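Local atomic coordinates of citrate synthase (Thermotoga maritima, PDB entry 2P2W), a protein that probably catalyses the condensation of oxaloacetate with acetyl-CoA and water, giving citrate and CoA in the tricarboxylic acid cycle. Residues Arg112-Ala115 / Ile116-Ala119; Gln176-Ala180 / Ser181-Ala185. All blocks are in the same frame, centred on the assembly; numbering follows the deposited sequence.

Contact 1 of 2, residues Arg112-Ala115 / Ile116-Ala119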
loop_
_atom_site.group_PDB
_atom_site.type_symbol
_atom_site.label_atom_id
_atom_site.label_comp_id
_atom_site.label_asym_id
_atom_site.label_seq_id
_atom_site.Cartn_x
_atom_site.Cartn_y
_atom_site.Cartn_z
ATOM N N ARG A 112 -14.249 -5.210 12.034
ATOM C CA ARG A 112 -13.474 -5.658 13.182
ATOM C C ARG A 112 -13.387 -7.186 13.175
ATOM O O ARG A 112 -12.352 -7.760 13.506
ATOM C CB ARG A 112 -14.113 -5.165 14.485
ATOM C CG ARG A 112 -13.376 -5.609 15.744
ATOM C CD ARG A 112 -13.743 -4.748 16.942
ATOM N NE ARG A 112 -15.183 -4.693 17.173
ATOM C CZ ARG A 112 -15.765 -3.921 18.088
ATOM N NH1 ARG A 112 -15.028 -3.133 18.864
ATOM N NH2 ARG A 112 -17.085 -3.933 18.228
ATOM N N GLU A 113 -14.475 -7.842 12.786
ATOM C CA GLU A 113 -14.489 -9.302 12.730
ATOM C C GLU A 113 -13.473 -9.732 11.674
ATOM O O GLU A 113 -12.744 -10.714 11.845
ATOM C CB GLU A 113 -15.882 -9.801 12.349
ATOM C CG GLU A 113 -16.110 -11.283 12.592
ATOM C CD GLU A 113 -15.988 -11.656 14.057
ATOM O OE1 GLU A 113 -16.383 -10.838 14.913
ATOM O OE2 GLU A 113 -15.513 -12.770 14.354
ATOM N N LYS A 114 -13.425 -8.978 10.582
ATOM C CA LYS A 114 -12.495 -9.260 9.500
ATOM C C LYS A 114 -11.056 -9.083 9.988
ATOM O O LYS A 114 -10.173 -9.881 9.654
ATOM C CB LYS A 114 -12.769 -8.315 8.325
ATOM C CG LYS A 114 -12.078 -8.706 7.033
ATOM C CD LYS A 114 -12.731 -8.030 5.832
ATOM C CE LYS A 114 -14.250 -8.151 5.880
ATOM N NZ LYS A 114 -14.741 -9.329 5.111
ATOM N N ALA A 115 -10.826 -8.034 10.779
ATOM C CA ALA A 115 -9.499 -7.746 11.316
ATOM C C ALA A 115 -9.053 -8.890 12.217
ATOM O O ALA A 115 -7.910 -9.337 12.147
ATOM C CB ALA A 115 -9.521 -6.437 12.106
ATOM N N ILE A 116 -9.966 -9.354 13.067
ATOM C CA ILE A 116 -9.680 -10.453 13.983
ATOM C C ILE A 116 -9.274 -11.715 13.221
ATOM O O ILE A 116 -8.307 -12.390 13.586
ATOM C CB ILE A 116 -10.915 -10.761 14.868
ATOM C CG1 ILE A 116 -11.199 -9.565 15.785
ATOM C CG2 ILE A 116 -10.683 -12.040 15.679
ATOM C CD1 ILE A 116 -12.486 -9.688 16.601
ATOM N N ARG A 117 -10.012 -12.028 12.158
ATOM C CA ARG A 117 -9.725 -13.217 11.362
ATOM C C ARG A 117 -8.388 -13.137 10.628
ATOM O O ARG A 117 -7.616 -14.096 10.625
ATOM C CB ARG A 117 -10.856 -13.466 10.357
ATOM C CG ARG A 117 -10.632 -14.675 9.456
ATOM C CD ARG A 117 -11.954 -15.219 8.933
ATOM N NE ARG A 117 -12.741 -14.201 8.240
ATOM C CZ ARG A 117 -12.411 -13.663 7.069
ATOM N NH1 ARG A 117 -11.301 -14.045 6.448
ATOM N NH2 ARG A 117 -13.194 -12.747 6.514
ATOM N N VAL A 118 -8.106 -11.996 10.009
ATOM C CA VAL A 118 -6.853 -11.843 9.279
ATOM C C VAL A 118 -5.656 -11.933 10.231
ATOM O O VAL A 118 -4.662 -12.584 9.925
ATOM C CB VAL A 118 -6.815 -10.498 8.490
ATOM C CG1 VAL A 118 -6.702 -9.327 9.444
ATOM C CG2 VAL A 118 -5.661 -10.510 7.499
ATOM N N ALA A 119 -5.754 -11.293 11.393
ATOM C CA ALA A 119 -4.669 -11.345 12.363
ATOM C C ALA A 119 -4.434 -12.783 12.838
ATOM O O ALA A 119 -3.294 -13.205 13.041
ATOM C CB ALA A 119 -4.988 -10.453 13.547
#
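Ile116 folds back over the turn that precedes it, its CG1 resting 3.1 Å from Arg112 O, the same carbonyl oxygen that takes the amide of Ile116 in an N-H...O bond of 2.9 Å. CG1 lies beside its own backbone N (chi1 -66°), and from there the extended chain brings CD1 alongside the aliphatic stem of Arg112, with CD1 4.3 Å from Arg112 CG. Val118 makes the tighter fit: its CG1 sits between backbone N and carbonyl carbon (chi1 70°), which presses this methyl to 3.0 Å from Ala115 O, an oxygen already accepting from Ala119 N. Ala115, with only a methyl to place, lets neighbours come close here: Trp50, Leu195 and Thr330 pack on it, while Ile116 meets Tyr51, Phe63 and Met67.

The opposite character shows at Lys114 and Arg117. Both chains run side by side in the same direction, bending further out, until Lys114 NZ stands 4.0 Å from Arg117 NH2, at the edge of the guanidinium and near its plane. Two like charges this close would be expected to repel somewhat; nothing in this pair bonds them together, and Arg117 NH2 has a weak hydrogen bond to Tyr196 OH instead. Glu113, also partly exposed, turns to Lys66 and Tyr70, and Arg112 NH1 to Trp50 O.

Running beneath all of this, the backbone bonds from residue i+4 to residue i, including Arg117 N to Glu113 O at 3.0 Å, are those of a regular alpha-helix. The whole is a two-turn amphipathic piece of helix 110-133, its apolar side set among helices 42-51, 57-69, 195-207 and 317-337 of the mainly helical fold typical of citrate synthases.

Contact 2 of 2, residues Gln176-Ala180 / Ser181-Ala185; sequences QDINA and STFAA
Asn179 lies across Thr182 at about a right angle, its carboxamide turned onto the first turn of helix 180-189 as the N-cap. CG sits between backbone N and carbonyl carbon (chi1 50°), which brings OD1 to the amide of Thr182. That oxygen takes two bonds from different directions: Ser181 OG comes in nearly along the C=O axis at 2.8 Å, whereas Thr182 N, at 3.1 Å, lies above the carbonyl plane. The other end of the amide is held too, since ND2 donates to Gln176 O at 3.1 Å, with that oxygen in the amide plane, fixing the flip of the group. A water joins Thr182 OG1, at 2.7 Å, to Asp177 O and Gln176 N. An alanine at this position would probably leave Thr182 N without its capping acceptor, Ser181 OG without one of its partners, and Gln176 O without the ND2 donor. Ile178 and Phe183 cross obliquely, CG2 of Ile178 3.6 Å from CD1 of Phe183.

Gln176 NE2 bonds a citrate anion, probably from the crystallisation liquor, and the same side chain touches His250, a predicted active-site residue. Asp177 bonds Thr346 and Ser347 of the second subunit. Ser181 OG is also bonded to Trp329 of helix 317-337; helix 195-207 packs on Ser181, Ala184 and Ala185, and strand 10-14 on Ile178 and Phe183.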
loop_
_atom_site.group_PDB
_atom_site.type_symbol
_atom_site.label_atom_id
_atom_site.label_comp_id
_atom_site.label_asym_id
_atom_site.label_seq_id
_atom_site.Cartn_x
_atom_site.Cartn_y
_atom_site.Cartn_z
ATOM N N GLN A 176 1.721 1.876 17.355
ATOM C CA GLN A 176 2.452 3.108 17.643
ATOM C C GLN A 176 2.080 4.325 16.800
ATOM O O GLN A 176 2.872 4.816 15.992
ATOM C CB GLN A 176 3.971 2.912 17.591
ATOM C CG GLN A 176 4.687 4.163 18.127
ATOM C CD GLN A 176 6.093 3.902 18.623
ATOM O OE1 GLN A 176 6.301 3.510 19.772
ATOM N NE2 GLN A 176 7.071 4.121 17.751
ATOM N N ASP A 177 0.858 4.804 17.001
ATOM C CA ASP A 177 0.377 6.002 16.326
ATOM C C ASP A 177 0.441 5.934 14.796
ATOM O O ASP A 177 0.282 4.866 14.201
ATOM C CB ASP A 177 1.169 7.208 16.855
ATOM C CG ASP A 177 0.442 8.526 16.663
ATOM O OD1 ASP A 177 -0.757 8.606 17.000
ATOM O OD2 ASP A 177 1.083 9.485 16.184
ATOM N N ILE A 178 0.691 7.077 14.160
ATOM C CA ILE A 178 0.714 7.126 12.704
ATOM C C ILE A 178 2.088 6.995 12.056
ATOM O O ILE A 178 2.580 7.924 11.406
ATOM C CB ILE A 178 0.030 8.414 12.196
ATOM C CG1 ILE A 178 -1.197 8.727 13.058
ATOM C CG2 ILE A 178 -0.402 8.233 10.748
ATOM C CD1 ILE A 178 -2.257 7.623 13.090
ATOM N N ASN A 179 2.703 5.831 12.235
ATOM C CA ASN A 179 4.003 5.554 11.644
ATOM C C ASN A 179 3.764 5.330 10.151
ATOM O O ASN A 179 2.617 5.259 9.707
ATOM C CB ASN A 179 4.614 4.316 12.301
ATOM C CG ASN A 179 3.655 3.148 12.329
ATOM O OD1 ASN A 179 3.520 2.417 11.351
ATOM N ND2 ASN A 179 2.963 2.981 13.450
ATOM N N ALA A 180 4.835 5.217 9.375
ATOM C CA ALA A 180 4.711 5.041 7.930
ATOM C C ALA A 180 3.779 3.921 7.464
ATOM O O ALA A 180 2.977 4.133 6.557
ATOM C CB ALA A 180 6.093 4.858 7.305
ATOM N N SER A 181 3.875 2.735 8.061
ATOM C CA SER A 181 3.014 1.632 7.629
ATOM C C SER A 181 1.553 1.853 8.030
ATOM O O SER A 181 0.642 1.567 7.253
ATOM C CB SER A 181 3.530 0.284 8.163
ATOM O OG SER A 181 3.519 0.214 9.581
ATOM N N THR A 182 1.321 2.363 9.237
ATOM C CA THR A 182 -0.050 2.638 9.670
ATOM C C THR A 182 -0.616 3.740 8.773
ATOM O O THR A 182 -1.788 3.709 8.388
ATOM C CB THR A 182 -0.101 3.104 11.148
ATOM O OG1 THR A 182 0.223 2.000 12.003
ATOM C CG2 THR A 182 -1.495 3.640 11.514
ATOM N N PHE A 183 0.226 4.706 8.420
ATOM C CA PHE A 183 -0.223 5.802 7.570
ATOM C C PHE A 183 -0.578 5.292 6.172
ATOM O O PHE A 183 -1.557 5.743 5.575
ATOM C CB PHE A 183 0.853 6.887 7.482
ATOM C CG PHE A 183 0.381 8.154 6.820
ATOM C CD1 PHE A 183 -0.843 8.724 7.172
ATOM C CD2 PHE A 183 1.171 8.795 5.876
ATOM C CE1 PHE A 183 -1.271 9.916 6.593
ATOM C CE2 PHE A 183 0.753 9.994 5.288
ATOM C CZ PHE A 183 -0.472 10.553 5.650
ATOM N N ALA A 184 0.218 4.361 5.652
ATOM C CA ALA A 184 -0.044 3.784 4.331
ATOM C C ALA A 184 -1.414 3.097 4.345
ATOM O O ALA A 184 -2.201 3.225 3.408
ATOM C CB ALA A 184 1.050 2.774 3.969
ATOM N N ALA A 185 -1.691 2.367 5.420
ATOM C CA ALA A 185 -2.970 1.677 5.555
ATOM C C ALA A 185 -4.110 2.688 5.594
ATOM O O ALA A 185 -5.188 2.440 5.046
ATOM C CB ALA A 185 -2.978 0.824 6.826
HETATM O O HOH W 1 0.119 2.283 14.676
#

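Both contacts are local, yet they occupy different depths. Contact 2 is wholly buried, about 10 Å from the centre of the chain; contact 1, at about 17 Å, is half buried and keeps charged ends on its outer side. Their centres lie 18 Å apart and they do not touch, but both pack on helices 195-207 and 317-337. Contact 1 lies within a regular helix, near its start, with backbone bonds and apolar methyls doing the work. Contact 2 is a loop-to-helix start, where polar side chains and a water satisfy buried groups beside a bound citrate anion and the second subunit.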